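Local atomic coordinates of hydrolase, HAD superfamily, subfamily III A (PDB entry 3N1U), a protein that probably hydrolyses 3-deoxy-D-manno-octulosonate 8-phosphate to 3-deoxy-D-manno-octulosonate and inorganic phosphate, a metal-dependent step in lipopolysaccharide biosynthesis. Residues D27-D32 / V133-A138; M59-Q64 / Q170-L175; V75-M80 / Y88-V93; S97-L102 / D111-I116; T150-G155 / V159-D164. One frame throughout, in Å; residues are numbered along the deposited sequence. Where two conformers were deposited one is given.

Contact 1. Residues D27-D32 / V133-A138. With CA (calcium ion), chain B.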
# COMPACT_ATOMS: atom_id res chain seq x y z
N ASP A 27 -6.70 -1.16 -15.05
CA ASP A 27 -5.52 -0.81 -14.29
C ASP A 27 -5.55 0.65 -13.88
O ASP A 27 -5.65 1.50 -14.77
CB ASP A 27 -4.29 -1.02 -15.17
CG ASP A 27 -4.05 -2.48 -15.48
OD1 ASP A 27 -3.59 -3.23 -14.57
OD2 ASP A 27 -4.30 -2.89 -16.60
N GLY A 28 -5.47 0.94 -12.57
CA GLY A 28 -5.53 2.35 -12.09
C GLY A 28 -6.94 2.77 -11.66
O GLY A 28 -7.13 3.86 -11.02
N VAL A 29 -7.93 1.94 -12.00
CA VAL A 29 -9.34 2.24 -11.70
C VAL A 29 -9.97 1.13 -10.86
O VAL A 29 -10.39 1.36 -9.74
CB VAL A 29 -10.16 2.55 -13.01
CG1 VAL A 29 -11.71 2.66 -12.72
CG2 VAL A 29 -9.64 3.83 -13.70
N LEU A 30 -10.01 -0.09 -11.39
CA LEU A 30 -10.37 -1.23 -10.57
C LEU A 30 -9.15 -1.74 -9.76
O LEU A 30 -9.30 -2.47 -8.79
CB LEU A 30 -10.96 -2.33 -11.46
CG LEU A 30 -12.41 -2.00 -11.94
CD1 LEU A 30 -12.81 -2.98 -13.02
CD2 LEU A 30 -13.42 -2.12 -10.77
N SER A 31 -7.93 -1.32 -10.18
CA SER A 31 -6.73 -1.55 -9.36
C SER A 31 -6.12 -0.27 -8.91
O SER A 31 -6.50 0.82 -9.44
CB SER A 31 -5.72 -2.35 -10.18
OG SER A 31 -5.04 -1.51 -11.13
N ASP A 32 -5.12 -0.39 -7.99
CA ASP A 32 -4.27 0.71 -7.56
C ASP A 32 -3.39 1.21 -8.63
O ASP A 32 -2.67 2.21 -8.44
CB ASP A 32 -3.27 0.28 -6.39
CG ASP A 32 -2.74 -1.20 -6.52
OD1 ASP A 32 -2.69 -1.77 -7.63
OD2 ASP A 32 -2.42 -1.85 -5.45
N VAL A 133 -16.18 9.94 -15.51
CA VAL A 133 -15.65 10.03 -14.15
C VAL A 133 -14.15 9.79 -14.06
O VAL A 133 -13.61 8.87 -14.71
CB VAL A 133 -16.40 9.10 -13.16
CG1 VAL A 133 -15.81 9.22 -11.72
CG2 VAL A 133 -17.95 9.45 -13.16
N ALA A 134 -13.49 10.61 -13.25
CA ALA A 134 -12.06 10.41 -12.96
C ALA A 134 -11.89 9.84 -11.56
O ALA A 134 -12.49 10.32 -10.63
CB ALA A 134 -11.27 11.73 -13.07
N VAL A 135 -11.10 8.77 -11.43
CA VAL A 135 -10.59 8.39 -10.06
C VAL A 135 -9.71 9.53 -9.53
O VAL A 135 -9.16 10.34 -10.32
CB VAL A 135 -9.83 7.03 -10.05
CG1 VAL A 135 -10.82 5.87 -10.42
CG2 VAL A 135 -8.59 7.02 -10.99
N SER A 136 -9.56 9.64 -8.20
CA SER A 136 -8.86 10.83 -7.68
C SER A 136 -7.38 10.82 -8.07
O SER A 136 -6.76 11.86 -8.07
CB SER A 136 -9.00 10.96 -6.15
OG SER A 136 -8.27 9.96 -5.46
N ASN A 137 -6.81 9.65 -8.36
CA ASN A 137 -5.37 9.54 -8.71
C ASN A 137 -5.17 9.63 -10.25
O ASN A 137 -4.09 9.27 -10.77
CB ASN A 137 -4.82 8.16 -8.21
CG ASN A 137 -5.69 7.01 -8.68
OD1 ASN A 137 -6.86 7.03 -8.45
ND2 ASN A 137 -5.12 6.02 -9.40
N ALA A 138 -6.20 10.06 -10.98
CA ALA A 138 -6.08 10.15 -12.44
C ALA A 138 -5.06 11.18 -12.85
O ALA A 138 -4.72 12.10 -12.05
CB ALA A 138 -7.46 10.50 -13.09
CA CA B . -5.88 2.80 -16.73
O HOH W 1 -4.76 1.21 -18.13
O HOH W 2 -3.71 3.74 -16.32
O HOH W 3 -6.31 3.94 -18.84
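Val135, just past strand 131-134, meets the loop of residues 27-32 with both of its methyl groups. CG1 lies 4.0 Å from CG2 of Val29 and equally near the other Val29 methyl, so it sits over the fork of that side chain. CG2 turns to the backbone instead, 3.5 Å from the carbonyl oxygen of Gly28. The same oxygen receives a weak hydrogen bond from the amide of Asn137, ND2 to O 3.4 Å but nearly straight at 167°. A chi1 of 51° turns this amide toward Gly28 O; its other end, OD1, accepts a hydrogen bond from Gly154 N. The loop after strand 21-24 holds Asp27 and Val29, consistent, together with Asp25, with the DxDx(T/V) signature of HAD hydrolases, at the carboxyl end of the parallel sheet. Calcium is bound there by Asp27 O at 2.4 Å, three waters, Asp25 and Asp118. Gly28 has a positive phi (95°) that suits glycine, and its N donates to Ser31 OG at 2.9 Å, closing the loop on itself. On the other side, Val135 to Ala138 form a type I beta turn, with Ala138 N bonded to Val135 O at 3.0 Å.

Contact 2. Residues M59-Q64 / Q170-L175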
# COMPACT_ATOMS: atom_id res chain seq x y z
N MSE A 59 -25.54 -4.49 -10.92
CA MSE A 59 -26.17 -5.55 -11.71
C MSE A 59 -27.44 -6.14 -11.07
O MSE A 59 -28.38 -6.49 -11.80
CB MSE A 59 -25.11 -6.65 -12.00
CG MSE A 59 -23.98 -6.11 -12.96
SE MSE A 59 -22.79 -7.60 -13.50
CE MSE A 59 -21.68 -7.48 -11.95
N ALA A 60 -27.46 -6.24 -9.73
CA ALA A 60 -28.67 -6.68 -9.01
C ALA A 60 -29.81 -5.70 -9.22
O ALA A 60 -30.96 -6.11 -9.17
CB ALA A 60 -28.38 -6.84 -7.47
N ALA A 61 -29.49 -4.42 -9.45
CA ALA A 61 -30.50 -3.36 -9.69
C ALA A 61 -30.86 -3.17 -11.18
O ALA A 61 -31.59 -2.23 -11.51
CB ALA A 61 -29.97 -2.03 -9.18
N GLY A 62 -30.34 -4.04 -12.05
CA GLY A 62 -30.67 -4.01 -13.49
C GLY A 62 -29.80 -3.06 -14.27
O GLY A 62 -30.11 -2.76 -15.39
N ILE A 63 -28.71 -2.58 -13.67
CA ILE A 63 -27.77 -1.75 -14.36
C ILE A 63 -26.61 -2.59 -14.87
O ILE A 63 -25.94 -3.29 -14.08
CB ILE A 63 -27.28 -0.55 -13.51
CG1 ILE A 63 -28.52 0.33 -13.19
CG2 ILE A 63 -26.16 0.26 -14.24
CD1 ILE A 63 -28.29 1.42 -12.08
N GLN A 64 -26.36 -2.49 -16.17
CA GLN A 64 -25.30 -3.31 -16.73
C GLN A 64 -23.89 -2.76 -16.42
O GLN A 64 -23.69 -1.58 -16.09
CB GLN A 64 -25.51 -3.60 -18.22
CG GLN A 64 -24.47 -4.55 -18.80
CD GLN A 64 -24.51 -5.95 -18.17
OE1 GLN A 64 -24.06 -6.19 -17.03
NE2 GLN A 64 -25.00 -6.90 -18.95
N GLN A 170 -30.96 7.09 -8.49
CA GLN A 170 -32.05 6.40 -9.10
C GLN A 170 -32.99 5.74 -8.08
O GLN A 170 -33.92 5.05 -8.47
CB GLN A 170 -31.47 5.35 -10.05
CG GLN A 170 -30.71 5.98 -11.25
CD GLN A 170 -30.25 4.91 -12.25
OE1 GLN A 170 -30.83 3.82 -12.31
NE2 GLN A 170 -29.23 5.22 -13.03
N ASN A 171 -32.71 5.96 -6.79
CA ASN A 171 -33.50 5.39 -5.68
C ASN A 171 -33.54 3.86 -5.77
O ASN A 171 -34.58 3.25 -5.48
CB ASN A 171 -34.92 5.99 -5.63
CG ASN A 171 -34.92 7.50 -5.36
OD1 ASN A 171 -34.21 7.99 -4.50
ND2 ASN A 171 -35.75 8.23 -6.10
N LYS A 172 -32.40 3.26 -6.15
CA LYS A 172 -32.27 1.81 -6.33
C LYS A 172 -31.33 1.14 -5.31
O LYS A 172 -31.09 -0.07 -5.40
CB LYS A 172 -31.80 1.47 -7.75
CG LYS A 172 -32.88 1.63 -8.81
CD LYS A 172 -32.35 1.46 -10.24
CE LYS A 172 -33.56 1.66 -11.26
NZ LYS A 172 -32.92 2.03 -12.57
N ALA A 173 -30.83 1.89 -4.35
CA ALA A 173 -29.87 1.34 -3.37
C ALA A 173 -30.50 0.16 -2.55
O ALA A 173 -29.87 -0.92 -2.41
CB ALA A 173 -29.36 2.42 -2.47
N GLU A 174 -31.69 0.37 -2.00
CA GLU A 174 -32.41 -0.70 -1.28
C GLU A 174 -32.74 -1.92 -2.17
O GLU A 174 -32.44 -3.05 -1.78
CB GLU A 174 -33.66 -0.16 -0.55
CG GLU A 174 -33.40 0.26 0.92
CD GLU A 174 -32.66 -0.82 1.78
OE1 GLU A 174 -31.68 -0.46 2.50
OE2 GLU A 174 -33.06 -2.01 1.74
N LEU A 175 -33.31 -1.68 -3.36
CA LEU A 175 -33.50 -2.73 -4.40
C LEU A 175 -32.25 -3.57 -4.63
O LEU A 175 -32.30 -4.81 -4.60
CB LEU A 175 -33.98 -2.14 -5.76
CG LEU A 175 -35.45 -2.22 -6.20
CD1 LEU A 175 -36.37 -1.48 -5.24
CD2 LEU A 175 -35.62 -1.70 -7.63
O HOH W 4 -32.46 -0.85 -13.57
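OE1 of Gln170 receives the ammonium group of Lys172 at 2.8 Å from NZ, and CD1 of Ile63 touches the same oxygen at 3.5 Å from the other segment. The donor approaches the amide at a C=O...N angle of 158°, tilted 17° from the carbonyl plane. At the other end of this amide, NE2 donates to the backbone oxygens of Ala16 and Ile19, which holds the group's rotation and keeps OE1 turned to the lysine. Ile63 and Gln170 reach toward each other from opposite directions, and the isoleucine's terminal methyl meets the amide group.

Lys172 runs extended alongside Ala61, with CG anti to its own carbonyl carbon (chi1 -74°), a course that takes CD past the carbonyl oxygen of Ala61 at 4.0 Å. The CB atoms of Ala61 and Lys172 lie 4.2 Å apart. Beyond them, water 4 links the same two residues: it donates to Ala61 O at 2.6 Å and accepts from Lys172 NZ at 3.1 Å. No direct hydrogen bond joins the segments, so their polar connection runs through this water. Leu167 of helix 158-169 touches both Ala61 and Lys172, and Ile166 packs on Ile63. The arrangement joins two helix ends, each closed by a Schellman motif with a positive-phi residue, Gly62 after helix 49-60 and Asn171 after helix 158-169.

Contact 3. Residues V75-M80 / Y88-V93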
# COMPACT_ATOMS: atom_id res chain seq x y z
N VAL A 75 -5.08 -12.35 -15.71
CA VAL A 75 -5.65 -11.76 -14.48
C VAL A 75 -7.04 -11.12 -14.72
O VAL A 75 -7.97 -11.30 -13.92
CB VAL A 75 -4.71 -10.67 -13.89
CG1 VAL A 75 -5.39 -9.96 -12.68
CG2 VAL A 75 -3.38 -11.28 -13.48
N VAL A 76 -7.17 -10.34 -15.80
CA VAL A 76 -8.40 -9.63 -16.11
C VAL A 76 -9.55 -10.64 -16.30
O VAL A 76 -10.60 -10.48 -15.72
CB VAL A 76 -8.22 -8.70 -17.35
CG1 VAL A 76 -9.56 -8.08 -17.80
CG2 VAL A 76 -7.13 -7.60 -17.03
N ASP A 77 -9.31 -11.70 -17.09
CA ASP A 77 -10.33 -12.72 -17.36
C ASP A 77 -10.80 -13.38 -16.07
O ASP A 77 -12.04 -13.58 -15.86
CB ASP A 77 -9.80 -13.77 -18.33
CG ASP A 77 -9.33 -13.15 -19.64
OD1 ASP A 77 -10.17 -12.63 -20.41
OD2 ASP A 77 -8.13 -13.20 -19.89
N HIS A 78 -9.85 -13.70 -15.20
CA HIS A 78 -10.20 -14.33 -13.91
C HIS A 78 -11.05 -13.43 -13.07
O HIS A 78 -12.05 -13.87 -12.50
CB HIS A 78 -8.96 -14.76 -13.12
CG HIS A 78 -8.25 -15.92 -13.72
ND1 HIS A 78 -6.96 -15.84 -14.21
CD2 HIS A 78 -8.65 -17.20 -13.92
CE1 HIS A 78 -6.59 -17.02 -14.68
NE2 HIS A 78 -7.60 -17.86 -14.52
N ARG A 79 -10.69 -12.16 -13.01
CA ARG A 79 -11.52 -11.20 -12.26
C ARG A 79 -12.92 -10.99 -12.85
O ARG A 79 -13.91 -10.92 -12.12
CB ARG A 79 -10.79 -9.86 -12.08
CG ARG A 79 -11.57 -8.84 -11.21
CD ARG A 79 -11.69 -9.31 -9.73
NE ARG A 79 -12.25 -8.27 -8.85
CZ ARG A 79 -12.94 -8.55 -7.73
NH1 ARG A 79 -13.17 -9.83 -7.38
NH2 ARG A 79 -13.44 -7.58 -7.00
N MSE A 80 -13.01 -10.88 -14.18
CA MSE A 80 -14.31 -10.69 -14.78
C MSE A 80 -15.22 -11.89 -14.51
O MSE A 80 -16.41 -11.71 -14.29
CB MSE A 80 -14.19 -10.49 -16.29
CG MSE A 80 -13.37 -9.32 -16.70
SE MSE A 80 -14.17 -7.60 -16.22
CE MSE A 80 -13.21 -7.37 -14.47
N TYR A 88 -16.89 -7.37 -21.82
CA TYR A 88 -15.57 -6.73 -21.63
C TYR A 88 -14.58 -6.88 -22.75
O TYR A 88 -14.64 -7.85 -23.51
CB TYR A 88 -14.92 -7.11 -20.29
CG TYR A 88 -14.43 -8.54 -20.23
CD1 TYR A 88 -15.30 -9.58 -19.93
CD2 TYR A 88 -13.09 -8.82 -20.44
CE1 TYR A 88 -14.83 -10.91 -19.83
CE2 TYR A 88 -12.60 -10.16 -20.36
CZ TYR A 88 -13.47 -11.18 -20.06
OH TYR A 88 -13.00 -12.49 -19.98
N TYR A 89 -13.66 -5.91 -22.81
CA TYR A 89 -12.82 -5.71 -23.99
C TYR A 89 -11.41 -5.49 -23.51
O TYR A 89 -11.14 -4.53 -22.77
CB TYR A 89 -13.27 -4.48 -24.81
CG TYR A 89 -14.72 -4.53 -25.31
CD1 TYR A 89 -15.78 -4.28 -24.45
CD2 TYR A 89 -15.02 -4.81 -26.66
CE1 TYR A 89 -17.13 -4.33 -24.91
CE2 TYR A 89 -16.33 -4.86 -27.12
CZ TYR A 89 -17.39 -4.63 -26.23
OH TYR A 89 -18.70 -4.67 -26.66
N LYS A 90 -10.51 -6.34 -24.01
CA LYS A 90 -9.12 -6.36 -23.56
C LYS A 90 -8.17 -5.93 -24.68
O LYS A 90 -8.53 -6.04 -25.85
CB LYS A 90 -8.75 -7.80 -23.19
CG LYS A 90 -9.25 -8.23 -21.79
CD LYS A 90 -8.38 -9.36 -21.29
CE LYS A 90 -8.23 -10.43 -22.36
NZ LYS A 90 -7.30 -11.51 -21.94
N GLY A 91 -6.97 -5.47 -24.31
CA GLY A 91 -5.97 -5.08 -25.31
C GLY A 91 -6.34 -3.88 -26.14
O GLY A 91 -5.84 -3.74 -27.25
N GLN A 92 -7.23 -3.00 -25.65
CA GLN A 92 -7.73 -1.87 -26.49
C GLN A 92 -6.83 -0.71 -26.17
O GLN A 92 -6.86 -0.20 -25.03
CB GLN A 92 -9.19 -1.51 -26.13
CG GLN A 92 -10.16 -2.74 -26.26
CD GLN A 92 -10.21 -3.27 -27.71
OE1 GLN A 92 -10.55 -2.55 -28.64
NE2 GLN A 92 -9.84 -4.55 -27.90
N VAL A 93 -6.00 -0.30 -27.13
CA VAL A 93 -5.04 0.77 -26.90
C VAL A 93 -5.76 2.10 -27.12
O VAL A 93 -5.71 2.99 -26.27
CB VAL A 93 -3.83 0.66 -27.85
CG1 VAL A 93 -3.08 2.00 -27.93
CG2 VAL A 93 -2.91 -0.49 -27.41
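Met80, a selenomethionine, lies across one face of the Tyr88 ring, with CG 3.5 Å from the ring centroid and only 2° off its normal, a CH-pi contact. A kinked chain brings SE over the same ring, 4.5 Å from the centroid, in a Met-aromatic contact. CB rests nearer the outer part of the ring, 3.6 Å from CE1 of Tyr88.

Asp77, one turn earlier on helix 74-83, meets the ring at its edge instead, its side chain crossing that of Tyr88 at about a right angle and the carboxylate plane turned 54° from the ring. Tyr88 OH donates to Asp77 OD1 at 2.9 Å, on the anti lone pair. Lys90 also crosses the aspartate roughly perpendicularly and brings NZ 2.8 Å from Asp77 OD2, on the syn lone pair. Its chain runs antiparallel to the Val76 side chain, CD lying 3.9 Å from Val76 CG1.

These residues join the helix to strand 87-89, outermost in this chain's sheet, and to the residue after it, within a beta-alpha-beta unit made of strand 64-68, helix 74-83 and strand 87-89. Lys90 NZ also donates to Gln72 O, just before the helix. With each carboxylate oxygen of Asp77 taken by a different donor, the group's rotation should be restrained, and the salt bridge together with the phenol bond would favour its ionised form.

Contact 4. Residues S97-L102 / D111-I116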
# COMPACT_ATOMS: atom_id res chain seq x y z
N SER A 97 -13.26 2.40 -30.43
CA SER A 97 -13.90 1.33 -31.22
C SER A 97 -14.63 0.30 -30.32
O SER A 97 -15.73 -0.19 -30.64
CB SER A 97 -12.87 0.65 -32.13
OG SER A 97 -13.51 -0.36 -32.84
N ALA A 98 -14.04 -0.03 -29.18
CA ALA A 98 -14.74 -0.92 -28.25
C ALA A 98 -16.02 -0.26 -27.70
O ALA A 98 -17.02 -0.93 -27.49
CB ALA A 98 -13.81 -1.34 -27.07
N TYR A 99 -15.94 1.02 -27.36
CA TYR A 99 -17.13 1.73 -26.89
C TYR A 99 -18.24 1.68 -27.92
O TYR A 99 -19.41 1.47 -27.58
CB TYR A 99 -16.80 3.19 -26.59
CG TYR A 99 -18.06 3.99 -26.27
CD1 TYR A 99 -18.67 3.88 -25.02
CD2 TYR A 99 -18.65 4.83 -27.22
CE1 TYR A 99 -19.84 4.60 -24.72
CE2 TYR A 99 -19.80 5.54 -26.94
CZ TYR A 99 -20.39 5.43 -25.68
OH TYR A 99 -21.52 6.15 -25.42
N GLN A 100 -17.90 1.88 -29.19
CA GLN A 100 -18.94 1.92 -30.22
C GLN A 100 -19.58 0.53 -30.38
O GLN A 100 -20.79 0.42 -30.61
CB GLN A 100 -18.39 2.49 -31.57
CG GLN A 100 -19.48 2.73 -32.66
CD GLN A 100 -20.63 3.67 -32.23
OE1 GLN A 100 -20.43 4.65 -31.49
NE2 GLN A 100 -21.83 3.36 -32.71
N HIS A 101 -18.77 -0.52 -30.23
CA HIS A 101 -19.26 -1.88 -30.30
C HIS A 101 -20.19 -2.18 -29.13
O HIS A 101 -21.27 -2.80 -29.31
CB HIS A 101 -18.10 -2.88 -30.28
CG HIS A 101 -18.55 -4.31 -30.38
ND1 HIS A 101 -19.00 -5.02 -29.30
CD2 HIS A 101 -18.64 -5.15 -31.44
CE1 HIS A 101 -19.35 -6.24 -29.67
NE2 HIS A 101 -19.16 -6.34 -30.98
N LEU A 102 -19.79 -1.75 -27.93
CA LEU A 102 -20.64 -1.93 -26.74
C LEU A 102 -21.96 -1.18 -26.91
O LEU A 102 -23.03 -1.67 -26.56
CB LEU A 102 -19.91 -1.44 -25.50
CG LEU A 102 -20.68 -1.58 -24.19
CD1 LEU A 102 -21.02 -3.02 -23.81
CD2 LEU A 102 -19.93 -0.85 -23.05
N ASP A 111 -25.68 9.23 -23.54
CA ASP A 111 -25.91 9.77 -22.22
C ASP A 111 -26.44 8.74 -21.21
O ASP A 111 -26.67 9.07 -20.07
CB ASP A 111 -26.74 11.07 -22.25
CG ASP A 111 -28.21 10.85 -22.65
OD1 ASP A 111 -28.61 9.71 -22.94
OD2 ASP A 111 -28.97 11.84 -22.65
N GLU A 112 -26.58 7.48 -21.63
CA GLU A 112 -27.02 6.43 -20.71
C GLU A 112 -25.84 5.59 -20.24
O GLU A 112 -26.02 4.65 -19.44
CB GLU A 112 -28.07 5.53 -21.39
CG GLU A 112 -29.35 6.33 -21.80
CD GLU A 112 -30.39 5.46 -22.46
OE1 GLU A 112 -30.13 4.91 -23.55
OE2 GLU A 112 -31.47 5.33 -21.88
N PHE A 113 -24.65 5.95 -20.71
CA PHE A 113 -23.40 5.35 -20.20
C PHE A 113 -22.72 6.25 -19.16
O PHE A 113 -22.70 7.49 -19.32
CB PHE A 113 -22.40 5.15 -21.36
CG PHE A 113 -22.72 4.01 -22.24
CD1 PHE A 113 -22.39 2.70 -21.86
CD2 PHE A 113 -23.38 4.23 -23.48
CE1 PHE A 113 -22.73 1.62 -22.67
CE2 PHE A 113 -23.70 3.15 -24.30
CZ PHE A 113 -23.38 1.85 -23.89
N ALA A 114 -22.15 5.62 -18.12
CA ALA A 114 -21.09 6.23 -17.31
C ALA A 114 -19.78 5.54 -17.66
O ALA A 114 -19.78 4.36 -18.06
CB ALA A 114 -21.44 6.11 -15.77
N TYR A 115 -18.65 6.25 -17.46
CA TYR A 115 -17.33 5.72 -17.72
C TYR A 115 -16.37 6.29 -16.68
O TYR A 115 -16.39 7.52 -16.40
CB TYR A 115 -16.83 6.14 -19.14
CG TYR A 115 -15.51 5.45 -19.47
CD1 TYR A 115 -14.30 5.85 -18.90
CD2 TYR A 115 -15.48 4.36 -20.33
CE1 TYR A 115 -13.10 5.21 -19.23
CE2 TYR A 115 -14.32 3.73 -20.65
CZ TYR A 115 -13.13 4.15 -20.09
OH TYR A 115 -11.98 3.47 -20.43
N ILE A 116 -15.61 5.41 -16.03
CA ILE A 116 -14.65 5.79 -15.02
C ILE A 116 -13.22 5.37 -15.46
O ILE A 116 -12.95 4.20 -15.81
CB ILE A 116 -15.07 5.30 -13.60
CG1 ILE A 116 -14.09 5.84 -12.52
CG2 ILE A 116 -15.20 3.74 -13.56
CD1 ILE A 116 -14.58 5.57 -11.06
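Tyr99 and Phe113 form a T-shaped pair in the buried layer between helix 96-106 and strand 113-117 of the parallel sheet, a helix-on-sheet contact of the Rossmann-like HAD core. In this aromatic contact the edge of Tyr99 is turned to the face of Phe113, with centroids 5.1 Å apart and planes inclined at 66°. Over that face lies CE1 of Tyr99, 3.7 Å above the Phe113 plane and displaced toward the ring's rim. With CG anti to the backbone N (chi1 173°), the Tyr99 ring swings toward the strand and ends beside Phe113.

Aliphatic packing is supplied by Leu102, one turn later. Its CD2 lies 3.8 Å from CE1 of Phe113, and its CG is slightly farther from the same carbon. The leucine thus approaches a different part of the ring from Tyr99, whose nearest phenylalanine atoms are CD2 and CG. Ile23 of the neighbouring strand 21-24 touches all three side chains.

No hydrogen bond crosses between the two segments. The phenol's polar bond is instead to Asp110 OD1, immediately before the segment 111-116, and this holds the hydroxyl beside the aromatic ring: Tyr99 OH sits 3.3 Å from Phe113 CD2.

Contact 5. Residues T150-G155 / V159-D164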
# COMPACT_ATOMS: atom_id res chain seq x y z
N THR A 150 -13.92 11.03 -8.14
CA THR A 150 -14.19 10.36 -6.85
C THR A 150 -13.24 10.92 -5.78
O THR A 150 -12.19 11.53 -6.12
CB THR A 150 -13.99 8.84 -6.97
OG1 THR A 150 -12.64 8.56 -7.41
CG2 THR A 150 -15.01 8.25 -8.00
N GLU A 151 -13.59 10.72 -4.50
CA GLU A 151 -12.71 11.09 -3.40
C GLU A 151 -11.65 10.03 -3.31
O GLU A 151 -10.47 10.32 -3.12
CB GLU A 151 -13.48 11.16 -2.07
CG GLU A 151 -14.61 12.21 -2.08
CD GLU A 151 -14.08 13.65 -2.10
OE1 GLU A 151 -13.83 14.19 -1.00
OE2 GLU A 151 -13.94 14.25 -3.21
N ARG A 152 -12.06 8.77 -3.42
CA ARG A 152 -11.12 7.67 -3.27
C ARG A 152 -10.28 7.43 -4.52
O ARG A 152 -10.66 7.84 -5.63
CB ARG A 152 -11.87 6.39 -2.83
CG ARG A 152 -12.41 6.50 -1.39
CD ARG A 152 -13.69 5.65 -1.22
NE ARG A 152 -14.45 5.90 0.03
CZ ARG A 152 -15.47 6.75 0.14
NH1 ARG A 152 -15.87 7.47 -0.92
NH2 ARG A 152 -16.15 6.87 1.29
N THR A 153 -9.15 6.72 -4.35
CA THR A 153 -8.23 6.39 -5.43
C THR A 153 -8.64 5.04 -6.04
O THR A 153 -9.40 4.28 -5.41
CB THR A 153 -6.72 6.35 -4.98
OG1 THR A 153 -6.58 5.30 -4.04
CG2 THR A 153 -6.27 7.70 -4.29
N GLY A 154 -8.16 4.78 -7.26
CA GLY A 154 -8.40 3.50 -8.00
C GLY A 154 -7.94 2.34 -7.11
O GLY A 154 -6.87 2.42 -6.42
N GLY A 155 -8.72 1.24 -7.16
CA GLY A 155 -8.49 0.07 -6.29
C GLY A 155 -8.69 0.24 -4.81
O GLY A 155 -8.28 -0.59 -4.04
N VAL A 159 -14.54 3.06 -7.49
CA VAL A 159 -15.61 2.55 -8.33
C VAL A 159 -16.86 2.31 -7.48
O VAL A 159 -17.95 2.63 -7.92
CB VAL A 159 -15.15 1.22 -9.03
CG1 VAL A 159 -16.33 0.45 -9.62
CG2 VAL A 159 -14.11 1.56 -10.13
N ARG A 160 -16.70 1.85 -6.22
CA ARG A 160 -17.87 1.66 -5.35
C ARG A 160 -18.56 3.03 -5.13
O ARG A 160 -19.80 3.13 -5.09
CB ARG A 160 -17.42 1.14 -3.96
CG ARG A 160 -18.56 1.06 -2.96
CD ARG A 160 -19.79 0.26 -3.54
NE ARG A 160 -20.75 0.01 -2.49
CZ ARG A 160 -20.59 -0.94 -1.55
NH1 ARG A 160 -19.53 -1.75 -1.58
NH2 ARG A 160 -21.49 -1.09 -0.57
N GLU A 161 -17.76 4.08 -4.98
CA GLU A 161 -18.30 5.44 -4.69
C GLU A 161 -19.19 5.87 -5.86
O GLU A 161 -20.28 6.40 -5.66
CB GLU A 161 -17.12 6.40 -4.56
CG GLU A 161 -17.39 7.77 -4.02
CD GLU A 161 -16.06 8.58 -3.87
OE1 GLU A 161 -15.03 7.99 -3.54
OE2 GLU A 161 -16.10 9.78 -4.15
N LEU A 162 -18.74 5.59 -7.08
CA LEU A 162 -19.57 5.84 -8.29
C LEU A 162 -20.82 4.95 -8.34
O LEU A 162 -21.93 5.42 -8.69
CB LEU A 162 -18.68 5.69 -9.56
CG LEU A 162 -19.40 5.87 -10.91
CD1 LEU A 162 -20.21 7.20 -10.84
CD2 LEU A 162 -18.33 5.88 -11.99
N CYS A 163 -20.65 3.64 -8.05
CA CYS A 163 -21.80 2.74 -7.99
C CYS A 163 -22.88 3.28 -7.04
O CYS A 163 -24.03 3.32 -7.41
CB CYS A 163 -21.39 1.32 -7.59
SG CYS A 163 -20.34 0.54 -8.79
N ASP A 164 -22.50 3.71 -5.85
CA ASP A 164 -23.42 4.21 -4.82
C ASP A 164 -24.07 5.52 -5.27
O ASP A 164 -25.26 5.67 -5.11
CB ASP A 164 -22.72 4.41 -3.47
CG ASP A 164 -22.43 3.10 -2.75
OD1 ASP A 164 -22.79 2.00 -3.27
OD2 ASP A 164 -21.81 3.18 -1.65
O HOH W 5 -11.85 1.74 -7.42
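Glu161 places its carboxylate against the backbone of Glu151 and Arg152, where three bonds take up its two oxygens. OE2 accepts from Glu151 N at 2.7 Å, almost straight at 171°, on the syn lone pair. OE1 has two donors: Arg152 N at 3.1 Å, also on the syn lone pair, and Arg152 NH1 at 2.8 Å in a salt bridge. NH1 comes from well above the carboxylate plane, 66° out of it, while OE1 lies within the guanidinium's own plane. CG of Glu161 stands anti to its backbone N, and the extended chain beyond carries the acid out from the helix.

The loop has its own bond, Thr150 OG1 donating to Arg152 O at 2.8 Å in the carbonyl plane. Near the helix start, water 5 accepts from Val159 N at 3.0 Å and, weakly, from Gly155 N. One carboxylate bridging two consecutive backbone N-H groups thus ties the loop after strand 148-149 to the first turn of helix 158-169, the last strand-to-helix connection of the HAD parallel sheet.

Overall arrangement
Along the chain, contact 3 closes before contact 4 opens, and both are nested inside the loops closed by contacts 1 and 2, whose own segments alternate; contact 5 follows contact 1 and lies inside contact 2. The parallel sheet connects contacts 1, 3 and 4. Contacts 1 and 5 are nearest, centres about 8 Å apart. Ile116 of contact 4 packs against both of them, although the centres of contacts 4 and 1 are about 17 Å apart. Tyr89 and His101 bond contacts 3 and 4. Contact 2 stands apart, its centre about 23 Å from that of contact 1, across the chain's centre. Contacts 1, 4 and 5 thus probably hold the calcium-bearing loop to the sheet and helix 158-169.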